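PDB 4RNZ: conserved hypothetical secreted protein from Helicobacter pylori, which is a cell shape-determining metallopeptidase of the M23B family that probably uses zinc to hydrolyse peptidoglycan. Local coordinates for residues Y169-S174 with R338-L343; V140-Y145 with Q153-M158; N134-I139 with M160-S165. One frame throughout, in Å; residues are numbered along the deposited sequence.

All three contacts belong to one antiparallel sheet and the helix that lies on it. Contacts 2 and 3 are two places along a single pair of strands, 136-146 and 153-163, with centres about 19 Å apart; contact 2 lies nearer the connection between them, which includes the short strand 149-151, contact 3 at their far ends. Both close before contact 1 opens. There strand 166-172, paired with 153-163, meets helix 326-348, which begins about 150 residues further along the chain. Centre to centre, contact 1 is about 13 Å from contact 2 and 14 Å from contact 3. Leu343 of the helix also touches Ala138 and Met160, which ties the C-terminal region to the second Csd3 domain.

Contact 1: Y169-S174 with R338-L343; sequences YLFSHS and RSKQKL
Lys340 lays its aliphatic chain across the Tyr169 ring in a helix-on-sheet contact, where helix 326-348 packs over one face of the antiparallel sheet that contains strand 166-172. The local axes approach to 11.0 Å and run at 125° to each other; from this strand, Tyr169 and Phe171 make the contact.

The tight part is at Tyr169. Lys340 CD sits over one face of the ring, 3.7 Å from its centroid and only 14° off the normal, a CH-pi contact displaced somewhat toward the rim. One turn of helix after Ser339, Leu343 sends CD2 to Tyr169 CE1 at 3.9 Å, obliquely to the ring. Phe171 is approached differently: its edge, not its face, is turned to the helix. Its CZ lies 4.1 Å from Lys340 CG, and its CE2 comes equally near Ser339 CB, the Phe171 and Lys340 side chains crossing at about a right angle. Met158 and Met160 of the neighbouring strand 153-163 complete the apolar floor: Phe171 and Ser339 both touch Met158, while Tyr169 and Leu343 both touch Met160. Ser339 brings only its carbon to the sheet, since OG is hydrogen-bonded to Lys335 O one turn back in the helix.

Away from this layer the contact thins out. Arg338 and Gln341 are exposed on the helix and do not meet the strand; Arg338 forms a salt bridge with Glu334 instead. The same lysine that packs so closely also has the loose end of the contact. In Lys340, chi3 (-77°) bends the chain, turning CE out of the extended line. The amine that follows is too far away for more than a weak cation-pi attraction between Lys340 NZ and the Tyr169 ring.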
loop_
_atom_site.group_PDB
_atom_site.type_symbol
_atom_site.label_atom_id
_atom_site.label_comp_id
_atom_site.label_asym_id
_atom_site.label_seq_id
_atom_site.Cartn_x
_atom_site.Cartn_y
_atom_site.Cartn_z
ATOM N N TYR A 169 -11.427 -10.148 -16.204
ATOM C CA TYR A 169 -10.981 -10.567 -14.888
ATOM C C TYR A 169 -9.634 -9.996 -14.532
ATOM O O TYR A 169 -8.754 -9.838 -15.391
ATOM C CB TYR A 169 -10.845 -12.067 -14.865
ATOM C CG TYR A 169 -12.141 -12.819 -14.894
ATOM C CD1 TYR A 169 -12.790 -13.143 -13.719
ATOM C CD2 TYR A 169 -12.701 -13.245 -16.087
ATOM C CE1 TYR A 169 -13.955 -13.877 -13.721
ATOM C CE2 TYR A 169 -13.879 -13.977 -16.094
ATOM C CZ TYR A 169 -14.499 -14.284 -14.905
ATOM O OH TYR A 169 -15.676 -15.000 -14.872
ATOM N N LEU A 170 -9.440 -9.747 -13.244
ATOM C CA LEU A 170 -8.102 -9.616 -12.754
ATOM C C LEU A 170 -7.964 -10.239 -11.375
ATOM O O LEU A 170 -8.946 -10.385 -10.644
ATOM C CB LEU A 170 -7.641 -8.172 -12.775
ATOM C CG LEU A 170 -8.418 -7.144 -11.983
ATOM C CD1 LEU A 170 -7.948 -7.066 -10.532
ATOM C CD2 LEU A 170 -8.207 -5.799 -12.664
ATOM N N PHE A 171 -6.738 -10.625 -11.066
ATOM C CA PHE A 171 -6.436 -11.409 -9.885
ATOM C C PHE A 171 -5.166 -10.860 -9.275
ATOM O O PHE A 171 -4.249 -10.481 -10.003
ATOM C CB PHE A 171 -6.153 -12.854 -10.265
ATOM C CG PHE A 171 -7.271 -13.538 -10.984
ATOM C CD1 PHE A 171 -7.370 -13.470 -12.365
ATOM C CD2 PHE A 171 -8.207 -14.283 -10.283
ATOM C CE1 PHE A 171 -8.404 -14.110 -13.039
ATOM C CE2 PHE A 171 -9.230 -14.936 -10.952
ATOM C CZ PHE A 171 -9.332 -14.843 -12.326
ATOM N N SER A 172 -5.125 -10.829 -7.955
ATOM C CA SER A 172 -3.934 -10.488 -7.235
ATOM C C SER A 172 -3.069 -11.711 -7.151
ATOM O O SER A 172 -3.519 -12.838 -7.394
ATOM C CB SER A 172 -4.274 -10.084 -5.808
ATOM O OG SER A 172 -4.812 -11.214 -5.112
ATOM N N HIS A 173 -1.816 -11.464 -6.806
ATOM C CA HIS A 173 -0.849 -12.498 -6.515
ATOM C C HIS A 173 -0.151 -12.083 -5.223
ATOM O O HIS A 173 -0.172 -10.901 -4.838
ATOM C CB HIS A 173 0.150 -12.605 -7.662
ATOM C CG HIS A 173 1.024 -13.816 -7.587
ATOM N ND1 HIS A 173 2.341 -13.761 -7.185
ATOM C CD2 HIS A 173 0.773 -15.119 -7.862
ATOM C CE1 HIS A 173 2.863 -14.974 -7.216
ATOM N NE2 HIS A 173 1.934 -15.814 -7.633
ATOM N N SER A 174 0.464 -13.043 -4.551
ATOM C CA SER A 174 1.203 -12.759 -3.313
ATOM C C SER A 174 2.344 -11.733 -3.507
ATOM O O SER A 174 2.693 -11.013 -2.567
ATOM C CB SER A 174 1.768 -14.059 -2.748
ATOM O OG SER A 174 2.490 -14.720 -3.756
ATOM N N ARG A 338 -10.692 -22.132 -10.774
ATOM C CA ARG A 338 -11.593 -22.421 -9.653
ATOM C C ARG A 338 -12.368 -21.165 -9.253
ATOM O O ARG A 338 -13.569 -21.223 -9.036
ATOM C CB ARG A 338 -10.802 -22.988 -8.462
ATOM C CG ARG A 338 -11.501 -22.876 -7.107
ATOM C CD ARG A 338 -11.034 -23.916 -6.081
ATOM N NE ARG A 338 -9.628 -24.324 -6.227
ATOM C CZ ARG A 338 -8.567 -23.657 -5.758
ATOM N NH1 ARG A 338 -8.712 -22.512 -5.100
ATOM N NH2 ARG A 338 -7.340 -24.135 -5.965
ATOM N N SER A 339 -11.679 -20.029 -9.179
ATOM C CA SER A 339 -12.324 -18.764 -8.850
ATOM C C SER A 339 -13.398 -18.349 -9.857
ATOM O O SER A 339 -14.487 -17.940 -9.464
ATOM C CB SER A 339 -11.282 -17.647 -8.738
ATOM O OG SER A 339 -10.558 -17.796 -7.546
ATOM N N LYS A 340 -13.077 -18.443 -11.145
ATOM C CA LYS A 340 -14.031 -18.124 -12.214
ATOM C C LYS A 340 -15.281 -19.003 -12.161
ATOM O O LYS A 340 -16.391 -18.524 -12.353
ATOM C CB LYS A 340 -13.370 -18.269 -13.587
ATOM C CG LYS A 340 -12.275 -17.252 -13.826
ATOM C CD LYS A 340 -11.987 -17.001 -15.308
ATOM C CE LYS A 340 -11.166 -18.118 -15.941
ATOM N NZ LYS A 340 -10.514 -17.695 -17.223
ATOM N N GLN A 341 -15.078 -20.292 -11.930
ATOM C CA GLN A 341 -16.186 -21.246 -11.817
ATOM C C GLN A 341 -17.056 -20.889 -10.625
ATOM O O GLN A 341 -18.273 -20.857 -10.717
ATOM C CB GLN A 341 -15.659 -22.670 -11.649
ATOM C CG GLN A 341 -15.409 -23.372 -12.972
ATOM C CD GLN A 341 -14.356 -24.469 -12.890
ATOM O OE1 GLN A 341 -13.987 -24.937 -11.809
ATOM N NE2 GLN A 341 -13.860 -24.876 -14.045
ATOM N N LYS A 342 -16.412 -20.602 -9.507
ATOM C CA LYS A 342 -17.152 -20.239 -8.311
ATOM C C LYS A 342 -17.903 -18.933 -8.501
ATOM O O LYS A 342 -19.063 -18.839 -8.114
ATOM C CB LYS A 342 -16.226 -20.212 -7.087
ATOM C CG LYS A 342 -16.742 -19.434 -5.899
ATOM C CD LYS A 342 -18.059 -19.954 -5.370
ATOM C CE LYS A 342 -17.907 -21.277 -4.698
ATOM N NZ LYS A 342 -19.119 -21.482 -3.865
ATOM N N LEU A 343 -17.287 -17.924 -9.110
ATOM C CA LEU A 343 -18.005 -16.674 -9.348
ATOM C C LEU A 343 -19.291 -16.898 -10.175
ATOM O O LEU A 343 -20.350 -16.339 -9.865
ATOM C CB LEU A 343 -17.108 -15.626 -10.009
ATOM C CG LEU A 343 -17.809 -14.314 -10.373
ATOM C CD1 LEU A 343 -18.396 -13.625 -9.136
ATOM C CD2 LEU A 343 -16.868 -13.382 -11.115
#

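Contact 2: V140-Y145 with Q153-M158; sequences VYTRDY and QPTIKM. With PO4 (phosphate ion), chain G.
Pro154 is met by two flat groups of strand 136-146, the Tyr141 ring and the Arg143 guanidinium, both obliquely. Tyr141 brings CD2 to within 4.2 Å of Pro154 CB, while Arg143 runs side by side with the proline and puts NH1 3.8 Å from the same CB. That NH1 is anchored by a salt bridge to Asp111. Tyr145 OH lies at the edge of the guanidinium, in its plane, and a phosphate ion, probably from the crystallisation liquor, lies at the edge of the Tyr145 ring. The phosphate O1 is modelled so close to Tyr145 OH that the details of that hydrogen bond are doubtful; Lys89 and Lys91 also hold the ion.

Between the strands runs an antiparallel ladder interrupted by a classic beta bulge. Thr142 and Thr155 are a hydrogen-bonded pair, with Thr142 N to Thr155 O at 2.8 Å and Thr155 N to Thr142 O at 2.9 Å. Tyr141 and Ile156 follow as a non-hydrogen-bonded pair. Then Lys157 and Met158 both face Val140, whose O takes two bonds: Lys157 N at 2.8 Å and Met158 N at 3.2 Å, the second the straighter, with an N-H...O angle of 169°. Val140 N returns a bond to Met158 O.

Beside the bulge, Val140 CG2 touches Met158 CE at 3.6 Å. Thr142 OG1, between its backbone N and carbonyl carbon (chi1 66°), faces Thr155 CB, and CG2 of the same threonine meets Lys157 CG. At the other end a water bridges Asp144 N and Gln153 O. Because the single carbonyl of Val140 accepts from two amides, the extra residue is taken into the ladder with its N-H satisfied, and the pairing resumes beyond it.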
loop_
_atom_site.group_PDB
_atom_site.type_symbol
_atom_site.label_atom_id
_atom_site.label_comp_id
_atom_site.label_asym_id
_atom_site.label_seq_id
_atom_site.Cartn_x
_atom_site.Cartn_y
_atom_site.Cartn_z
ATOM N N VAL A 140 -13.885 -9.853 -5.141
ATOM C CA VAL A 140 -13.576 -10.628 -3.967
ATOM C C VAL A 140 -12.417 -9.918 -3.278
ATOM O O VAL A 140 -11.353 -9.729 -3.873
ATOM C CB VAL A 140 -13.117 -12.041 -4.280
ATOM C CG1 VAL A 140 -12.790 -12.771 -2.980
ATOM C CG2 VAL A 140 -14.176 -12.797 -5.076
ATOM N N TYR A 141 -12.622 -9.515 -2.026
ATOM C CA TYR A 141 -11.583 -8.744 -1.340
ATOM C C TYR A 141 -11.489 -9.099 0.117
ATOM O O TYR A 141 -12.476 -9.519 0.738
ATOM C CB TYR A 141 -11.848 -7.258 -1.456
ATOM C CG TYR A 141 -13.102 -6.770 -0.798
ATOM C CD1 TYR A 141 -14.327 -6.879 -1.433
ATOM C CD2 TYR A 141 -13.077 -6.205 0.464
ATOM C CE1 TYR A 141 -15.477 -6.402 -0.849
ATOM C CE2 TYR A 141 -14.226 -5.738 1.064
ATOM C CZ TYR A 141 -15.428 -5.842 0.397
ATOM O OH TYR A 141 -16.588 -5.377 0.964
ATOM N N THR A 142 -10.302 -8.876 0.662
ATOM C CA THR A 142 -10.064 -9.061 2.081
ATOM C C THR A 142 -9.791 -7.737 2.746
ATOM O O THR A 142 -9.402 -6.754 2.101
ATOM C CB THR A 142 -8.892 -9.996 2.361
ATOM O OG1 THR A 142 -7.664 -9.414 1.910
ATOM C CG2 THR A 142 -9.094 -11.339 1.698
ATOM N N ARG A 143 -10.021 -7.720 4.049
ATOM C CA ARG A 143 -9.760 -6.543 4.879
ATOM C C ARG A 143 -9.116 -7.082 6.161
ATOM O O ARG A 143 -9.427 -8.229 6.567
ATOM C CB ARG A 143 -11.088 -5.882 5.159
ATOM C CG ARG A 143 -11.125 -4.387 5.151
ATOM C CD ARG A 143 -12.489 -3.880 5.657
ATOM N NE ARG A 143 -13.591 -3.774 4.676
ATOM C CZ ARG A 143 -13.621 -2.929 3.637
ATOM N NH1 ARG A 143 -12.578 -2.163 3.381
ATOM N NH2 ARG A 143 -14.691 -2.869 2.823
ATOM N N ASP A 144 -8.203 -6.315 6.762
ATOM C CA ASP A 144 -7.519 -6.768 7.978
ATOM C C ASP A 144 -8.092 -6.025 9.189
ATOM O O ASP A 144 -8.411 -4.843 9.092
ATOM C CB ASP A 144 -6.010 -6.579 7.887
ATOM C CG ASP A 144 -5.350 -7.486 6.877
ATOM O OD1 ASP A 144 -5.904 -8.516 6.480
ATOM O OD2 ASP A 144 -4.218 -7.173 6.501
ATOM N N TYR A 145 -8.228 -6.733 10.307
ATOM C CA TYR A 145 -8.901 -6.204 11.498
ATOM C C TYR A 145 -8.047 -6.392 12.748
ATOM O O TYR A 145 -7.410 -7.428 12.915
ATOM C CB TYR A 145 -10.212 -6.954 11.736
ATOM C CG TYR A 145 -11.247 -6.701 10.681
ATOM C CD1 TYR A 145 -11.208 -7.375 9.456
ATOM C CD2 TYR A 145 -12.265 -5.802 10.892
ATOM C CE1 TYR A 145 -12.168 -7.137 8.474
ATOM C CE2 TYR A 145 -13.236 -5.562 9.916
ATOM C CZ TYR A 145 -13.176 -6.223 8.713
ATOM O OH TYR A 145 -14.149 -5.978 7.743
ATOM N N GLN A 153 -5.827 -0.759 4.257
ATOM C CA GLN A 153 -6.689 -0.738 3.086
ATOM C C GLN A 153 -7.082 -2.161 2.793
ATOM O O GLN A 153 -6.419 -3.096 3.222
ATOM C CB GLN A 153 -5.958 -0.119 1.875
ATOM C CG GLN A 153 -5.809 1.416 1.931
ATOM C CD GLN A 153 -5.653 2.070 0.552
ATOM O OE1 GLN A 153 -6.210 1.621 -0.445
ATOM N NE2 GLN A 153 -4.904 3.152 0.506
ATOM N N PRO A 154 -8.143 -2.332 2.008
ATOM C CA PRO A 154 -8.480 -3.679 1.580
ATOM C C PRO A 154 -7.517 -4.191 0.528
ATOM O O PRO A 154 -6.676 -3.438 -0.008
ATOM C CB PRO A 154 -9.900 -3.511 1.013
ATOM C CG PRO A 154 -9.961 -2.096 0.566
ATOM C CD PRO A 154 -9.134 -1.327 1.567
ATOM N N THR A 155 -7.636 -5.475 0.235
ATOM C CA THR A 155 -6.874 -6.104 -0.794
ATOM C C THR A 155 -7.850 -6.814 -1.736
ATOM O O THR A 155 -8.646 -7.675 -1.285
ATOM C CB THR A 155 -5.865 -7.100 -0.186
ATOM O OG1 THR A 155 -4.978 -6.392 0.682
ATOM C CG2 THR A 155 -5.041 -7.775 -1.248
ATOM N N ILE A 156 -7.799 -6.459 -3.026
ATOM C CA ILE A 156 -8.601 -7.150 -4.035
ATOM C C ILE A 156 -7.932 -8.436 -4.447
ATOM O O ILE A 156 -6.807 -8.415 -4.930
ATOM C CB ILE A 156 -8.804 -6.269 -5.282
ATOM C CG1 ILE A 156 -9.697 -5.082 -4.916
ATOM C CG2 ILE A 156 -9.381 -7.091 -6.430
ATOM C CD1 ILE A 156 -9.762 -4.016 -5.994
ATOM N N LYS A 157 -8.606 -9.561 -4.235
ATOM C CA LYS A 157 -8.083 -10.856 -4.650
ATOM C C LYS A 157 -8.484 -11.197 -6.081
ATOM O O LYS A 157 -7.709 -11.777 -6.823
ATOM C CB LYS A 157 -8.584 -11.973 -3.719
ATOM C CG LYS A 157 -8.335 -11.743 -2.233
ATOM C CD LYS A 157 -6.910 -11.303 -1.912
ATOM C CE LYS A 157 -5.855 -12.298 -2.367
ATOM N NZ LYS A 157 -6.035 -13.651 -1.769
ATOM N N MET A 158 -9.726 -10.867 -6.422
ATOM C CA MET A 158 -10.255 -11.043 -7.772
ATOM C C MET A 158 -11.275 -9.949 -8.074
ATOM O O MET A 158 -12.048 -9.514 -7.200
ATOM C CB MET A 158 -10.923 -12.400 -7.916
ATOM C CG MET A 158 -11.517 -12.626 -9.304
ATOM S SD MET A 158 -12.430 -14.167 -9.449
ATOM C CE MET A 158 -13.903 -13.806 -8.536
HETATM P P PO4 G . -17.252 -5.657 9.061
HETATM O O1 PO4 G . -16.180 -4.925 8.265
HETATM O O2 PO4 G . -18.443 -4.735 9.175
HETATM O O3 PO4 G . -16.767 -6.031 10.446
HETATM O O4 PO4 G . -17.692 -6.953 8.421
HETATM O O HOH W 1 -7.477 -3.954 5.615
#

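Contact 3: N134-I139 with M160-S165; sequences NDKIAI and MVSSRS
Ala138 and Met160 form a hydrogen-bonded pair in an antiparallel beta ladder between strands 136-146 and 153-163, at the start of the first and the end of the second. Ala138 N reaches Met160 O at 2.8 Å, and Met160 N returns to Ala138 O at 2.9 Å. Two residues on, Ser162 N bonds Lys136 O at 3.0 Å, but the reciprocal bond goes to a side chain: Lys136 N donates to Ser162 OG, also at 3.0 Å. With OG between its backbone N and carbonyl carbon (chi1 76°), Ser162 meets Lys136 N.

Weaker CA-H...O contacts run from Val161 CA to Lys136 O and Ile137 CA to Met160 O.

Packing divides by face. Ile137 and Val161 lie side by side, CG1 to CG1 at 4.1 Å, toward Leu131 and Tyr122. Ala138 and Met160 look the other way, to Leu343 of helix 326-348. The Lys136 chain, bent at chi3 and chi4, curls past Ser162, with Lys136 CE 3.7 Å from Ser162 OG.

Water joins the far ends: one molecule links Asp135 OD2 with Ser163 OG, another Asp135 OD1 with Arg164 N. Asp135 OD2 also accepts from Val132 N. Ser162 O, buried without a hydrogen-bond partner, faces Asp135 CB at 3.2 Å.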
loop_
_atom_site.group_PDB
_atom_site.type_symbol
_atom_site.label_atom_id
_atom_site.label_comp_id
_atom_site.label_asym_id
_atom_site.label_seq_id
_atom_site.Cartn_x
_atom_site.Cartn_y
_atom_site.Cartn_z
ATOM N N ASN A 134 -26.913 -2.158 -15.796
ATOM C CA ASN A 134 -27.047 -3.617 -15.767
ATOM C C ASN A 134 -25.792 -4.430 -16.146
ATOM O O ASN A 134 -25.834 -5.648 -16.126
ATOM C CB ASN A 134 -28.282 -4.085 -16.573
ATOM C CG ASN A 134 -29.581 -3.397 -16.125
ATOM O OD1 ASN A 134 -30.421 -3.052 -16.947
ATOM N ND2 ASN A 134 -29.740 -3.186 -14.829
ATOM N N ASP A 135 -24.675 -3.779 -16.464
ATOM C CA ASP A 135 -23.412 -4.509 -16.548
ATOM C C ASP A 135 -23.001 -4.962 -15.136
ATOM O O ASP A 135 -23.395 -4.358 -14.141
ATOM C CB ASP A 135 -22.324 -3.657 -17.179
ATOM C CG ASP A 135 -22.489 -3.529 -18.679
ATOM O OD1 ASP A 135 -23.156 -4.384 -19.261
ATOM O OD2 ASP A 135 -21.935 -2.590 -19.268
ATOM N N LYS A 136 -22.244 -6.043 -15.058
ATOM C CA LYS A 136 -21.880 -6.618 -13.766
ATOM C C LYS A 136 -20.467 -6.217 -13.306
ATOM O O LYS A 136 -19.552 -6.014 -14.122
ATOM C CB LYS A 136 -22.006 -8.118 -13.799
ATOM C CG LYS A 136 -23.365 -8.603 -14.272
ATOM C CD LYS A 136 -23.393 -10.121 -14.326
ATOM C CE LYS A 136 -22.587 -10.702 -15.492
ATOM N NZ LYS A 136 -23.287 -10.629 -16.815
ATOM N N ILE A 137 -20.336 -6.050 -11.990
ATOM C CA ILE A 137 -19.038 -5.878 -11.322
ATOM C C ILE A 137 -19.023 -6.832 -10.110
ATOM O O ILE A 137 -19.954 -6.806 -9.299
ATOM C CB ILE A 137 -18.817 -4.432 -10.836
ATOM C CG1 ILE A 137 -18.885 -3.457 -12.000
ATOM C CG2 ILE A 137 -17.461 -4.292 -10.110
ATOM C CD1 ILE A 137 -18.800 -2.005 -11.605
ATOM N N ALA A 138 -17.991 -7.672 -10.024
ATOM C CA ALA A 138 -17.745 -8.517 -8.892
ATOM C C ALA A 138 -16.362 -8.201 -8.313
ATOM O O ALA A 138 -15.413 -7.956 -9.063
ATOM C CB ALA A 138 -17.800 -9.971 -9.297
ATOM N N ILE A 139 -16.266 -8.173 -6.988
ATOM C CA ILE A 139 -14.969 -8.026 -6.312
ATOM C C ILE A 139 -14.910 -9.005 -5.156
ATOM O O ILE A 139 -15.785 -8.990 -4.288
ATOM C CB ILE A 139 -14.755 -6.607 -5.745
ATOM C CG1 ILE A 139 -15.223 -5.549 -6.746
ATOM C CG2 ILE A 139 -13.286 -6.403 -5.328
ATOM C CD1 ILE A 139 -15.014 -4.125 -6.309
ATOM N N MET A 160 -13.992 -8.712 -11.519
ATOM C CA MET A 160 -14.573 -9.006 -12.831
ATOM C C MET A 160 -15.569 -7.906 -13.179
ATOM O O MET A 160 -16.387 -7.474 -12.340
ATOM C CB MET A 160 -15.270 -10.368 -12.840
ATOM C CG MET A 160 -15.796 -10.796 -14.212
ATOM S SD MET A 160 -17.397 -10.088 -14.637
ATOM C CE MET A 160 -18.460 -11.154 -13.672
ATOM N N VAL A 161 -15.458 -7.402 -14.403
ATOM C CA VAL A 161 -16.483 -6.526 -14.958
ATOM C C VAL A 161 -16.921 -7.166 -16.287
ATOM O O VAL A 161 -16.102 -7.761 -16.993
ATOM C CB VAL A 161 -16.018 -5.070 -15.117
ATOM C CG1 VAL A 161 -15.395 -4.550 -13.825
ATOM C CG2 VAL A 161 -15.050 -4.926 -16.280
ATOM N N SER A 162 -18.223 -7.119 -16.562
ATOM C CA SER A 162 -18.807 -7.698 -17.779
ATOM C C SER A 162 -19.333 -6.565 -18.627
ATOM O O SER A 162 -19.926 -5.617 -18.114
ATOM C CB SER A 162 -19.971 -8.608 -17.459
ATOM O OG SER A 162 -21.093 -7.803 -17.144
ATOM N N SER A 163 -19.101 -6.665 -19.924
ATOM C CA SER A 163 -19.573 -5.677 -20.884
ATOM C C SER A 163 -19.851 -6.446 -22.179
ATOM O O SER A 163 -18.999 -7.219 -22.655
ATOM C CB SER A 163 -18.514 -4.594 -21.086
ATOM O OG SER A 163 -18.933 -3.615 -22.011
ATOM N N ARG A 164 -21.065 -6.292 -22.704
ATOM C CA ARG A 164 -21.463 -6.982 -23.926
ATOM C C ARG A 164 -21.270 -8.496 -23.774
ATOM O O ARG A 164 -20.716 -9.161 -24.647
ATOM C CB ARG A 164 -20.670 -6.415 -25.106
ATOM C CG ARG A 164 -20.747 -4.891 -25.197
ATOM C CD ARG A 164 -20.091 -4.351 -26.462
ATOM N NE ARG A 164 -20.596 -5.011 -27.668
ATOM C CZ ARG A 164 -21.759 -4.735 -28.264
ATOM N NH1 ARG A 164 -22.571 -3.802 -27.781
ATOM N NH2 ARG A 164 -22.118 -5.409 -29.349
ATOM N N SER A 165 -21.714 -9.015 -22.629
ATOM C CA SER A 165 -21.556 -10.428 -22.253
ATOM C C SER A 165 -20.111 -10.939 -22.079
ATOM O O SER A 165 -19.926 -12.088 -21.689
ATOM C CB SER A 165 -22.314 -11.345 -23.226
ATOM O OG SER A 165 -23.693 -11.356 -22.918
HETATM O O HOH W 2 -20.865 -2.002 -21.620
HETATM O O HOH W 3 -23.216 -4.801 -22.126
#